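PDB 2O1Q: putative acetyl/propionyl-CoA carboxylase, alpha subunit from Methylibium petroleiphilum, which binds zinc in a cupin-like fold and is probably an oxidoreductase, perhaps an acetylacetone dioxygenase. Local coordinates for residues Glu10-Met14 and Asp15-Trp19. Numbering follows the deposited sequence.
Sequences EYVQM and DQVDW
Q13 reaches D15 through two torsions: CG lies anti to the backbone N (chi1 -171°), and the chain then bends at chi2, bringing the amide alongside the D15 carboxylate. Q13 NE2 donates to D15 OD1 at 2.8 Å; the N-H...O angle of 167° makes this bond nearly straight. The acceptor lies close to the amide plane and is met on its syn side, although the amide and carboxylate planes are turned 59° apart. At the other end of the same amide, Y11 OH donates to Q13 OE1 in a short bond of 2.5 Å; the oxygen sits at the ring edge, in the ring plane, while the hydroxyl approaches from above the amide plane. Q16 adds a van der Waals contact, its CD 3.6 Å from Q13 CG.

The backbone itself turns here: Q16 N bonds to Q13 O at 3.0 Å, and V17 N bonds to M14 O at 3.2 Å. These successive i to i+3 bonds are those of a short 3-10 turn directly after strand 10-13. V17 CG2 then meets V12 CG1 at 3.8 Å, the two side chains crossing at about a right angle.

Strand 10-13 pairs with a strand of the second subunit, where I89 O accepts a further bond from Q13 NE2. K34 NZ of the same chain bonds to both M14 O and V17 O, bridging the turn. An alanine in place of Q13 would probably leave Y11 OH and D15 OD1 without these partners and take one bond from the subunit interface. Because NE2 faces two acceptors, D15 OD1 and I89 O of the second subunit, the modelled amide orientation is favoured, and one polar group couples strand, turn and neighbouring subunit.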
loop_
_atom_site.group_PDB
_atom_site.type_symbol
_atom_site.label_atom_id
_atom_site.label_comp_id
_atom_site.label_asym_id
_atom_site.label_seq_id
_atom_site.Cartn_x
_atom_site.Cartn_y
_atom_site.Cartn_z
ATOM N N GLU A 10 -2.315 -16.386 7.774
ATOM C CA GLU A 10 -3.613 -16.629 8.389
ATOM C C GLU A 10 -4.507 -17.462 7.491
ATOM O O GLU A 10 -4.388 -17.435 6.270
ATOM C CB GLU A 10 -4.340 -15.325 8.680
ATOM C CG GLU A 10 -3.527 -14.327 9.463
ATOM C CD GLU A 10 -4.142 -12.935 9.488
ATOM O OE1 GLU A 10 -5.317 -12.722 9.076
ATOM O OE2 GLU A 10 -3.429 -12.022 9.927
ATOM N N TYR A 11 -5.391 -18.208 8.129
ATOM C CA TYR A 11 -6.426 -18.992 7.457
ATOM C C TYR A 11 -7.708 -18.929 8.271
ATOM O O TYR A 11 -7.663 -19.068 9.495
ATOM C CB TYR A 11 -6.026 -20.446 7.238
ATOM C CG TYR A 11 -7.141 -21.211 6.583
ATOM C CD1 TYR A 11 -7.539 -20.917 5.276
ATOM C CD2 TYR A 11 -7.866 -22.137 7.280
ATOM C CE1 TYR A 11 -8.602 -21.533 4.697
ATOM C CE2 TYR A 11 -8.937 -22.763 6.727
ATOM C CZ TYR A 11 -9.291 -22.451 5.422
ATOM O OH TYR A 11 -10.368 -23.061 4.867
ATOM N N VAL A 12 -8.833 -18.701 7.606
ATOM C CA VAL A 12 -10.136 -18.664 8.230
ATOM C C VAL A 12 -11.060 -19.633 7.501
ATOM O O VAL A 12 -11.284 -19.453 6.283
ATOM C CB VAL A 12 -10.810 -17.241 8.170
ATOM C CG1 VAL A 12 -12.274 -17.287 8.687
ATOM C CG2 VAL A 12 -9.955 -16.228 8.893
ATOM N N GLN A 13 -11.609 -20.595 8.228
ATOM C CA GLN A 13 -12.628 -21.467 7.688
ATOM C C GLN A 13 -13.981 -20.769 7.823
ATOM O O GLN A 13 -14.559 -20.688 8.885
ATOM C CB GLN A 13 -12.588 -22.785 8.452
ATOM C CG GLN A 13 -13.438 -23.894 7.885
ATOM C CD GLN A 13 -13.019 -24.213 6.460
ATOM O OE1 GLN A 13 -11.863 -24.565 6.235
ATOM N NE2 GLN A 13 -13.925 -24.032 5.499
HETATM N N MSE A 14 -14.418 -20.173 6.739
HETATM C CA MSE A 14 -15.460 -19.161 6.776
HETATM C C MSE A 14 -16.806 -19.726 7.227
HETATM O O MSE A 14 -17.523 -19.025 7.932
HETATM C CB MSE A 14 -15.572 -18.472 5.406
HETATM C CG MSE A 14 -14.302 -17.656 5.041
HETATM SE SE MSE A 14 -14.179 -17.254 3.210
HETATM C CE MSE A 14 -15.829 -16.367 3.259
ATOM N N ASP A 15 -17.117 -20.983 6.909
ATOM C CA ASP A 15 -18.347 -21.593 7.364
ATOM C C ASP A 15 -18.295 -22.067 8.807
ATOM O O ASP A 15 -19.287 -22.605 9.287
ATOM C CB ASP A 15 -18.771 -22.738 6.449
ATOM C CG ASP A 15 -17.719 -23.741 6.216
ATOM O OD1 ASP A 15 -16.533 -23.494 6.474
ATOM O OD2 ASP A 15 -18.094 -24.802 5.686
ATOM N N GLN A 16 -17.210 -21.839 9.522
ATOM C CA GLN A 16 -17.182 -22.107 10.934
ATOM C C GLN A 16 -17.112 -20.805 11.694
ATOM O O GLN A 16 -16.805 -20.791 12.885
ATOM C CB GLN A 16 -16.024 -23.006 11.305
ATOM C CG GLN A 16 -16.116 -24.383 10.700
ATOM C CD GLN A 16 -14.876 -25.149 10.926
ATOM O OE1 GLN A 16 -13.923 -24.640 11.511
ATOM N NE2 GLN A 16 -14.845 -26.371 10.437
ATOM N N VAL A 17 -17.483 -19.724 11.028
ATOM C CA VAL A 17 -17.525 -18.408 11.632
ATOM C C VAL A 17 -18.967 -17.981 11.429
ATOM O O VAL A 17 -19.462 -18.074 10.337
ATOM C CB VAL A 17 -16.533 -17.453 10.930
ATOM C CG1 VAL A 17 -16.779 -15.977 11.334
ATOM C CG2 VAL A 17 -15.039 -17.897 11.191
ATOM N N ASP A 18 -19.652 -17.568 12.501
ATOM C CA ASP A 18 -21.031 -17.098 12.415
ATOM C C ASP A 18 -21.112 -15.698 11.823
ATOM O O ASP A 18 -20.286 -14.826 12.150
ATOM C CB ASP A 18 -21.685 -17.054 13.795
ATOM C CG ASP A 18 -22.139 -18.409 14.264
ATOM O OD1 ASP A 18 -22.608 -19.196 13.418
ATOM O OD2 ASP A 18 -22.016 -18.682 15.466
ATOM N N TRP A 19 -22.137 -15.470 11.011
ATOM C CA TRP A 19 -22.506 -14.127 10.607
ATOM C C TRP A 19 -22.867 -13.318 11.841
ATOM O O TRP A 19 -23.423 -13.842 12.816
ATOM C CB TRP A 19 -23.719 -14.150 9.669
ATOM C CG TRP A 19 -23.531 -14.806 8.311
ATOM C CD1 TRP A 19 -23.934 -16.075 7.936
ATOM C CD2 TRP A 19 -22.844 -14.269 7.200
ATOM N NE1 TRP A 19 -23.574 -16.324 6.643
ATOM C CE2 TRP A 19 -22.911 -15.234 6.157
ATOM C CE3 TRP A 19 -22.211 -13.048 6.956
ATOM C CZ2 TRP A 19 -22.326 -15.025 4.930
ATOM C CZ3 TRP A 19 -21.699 -12.841 5.756
ATOM C CH2 TRP A 19 -21.711 -13.820 4.767
#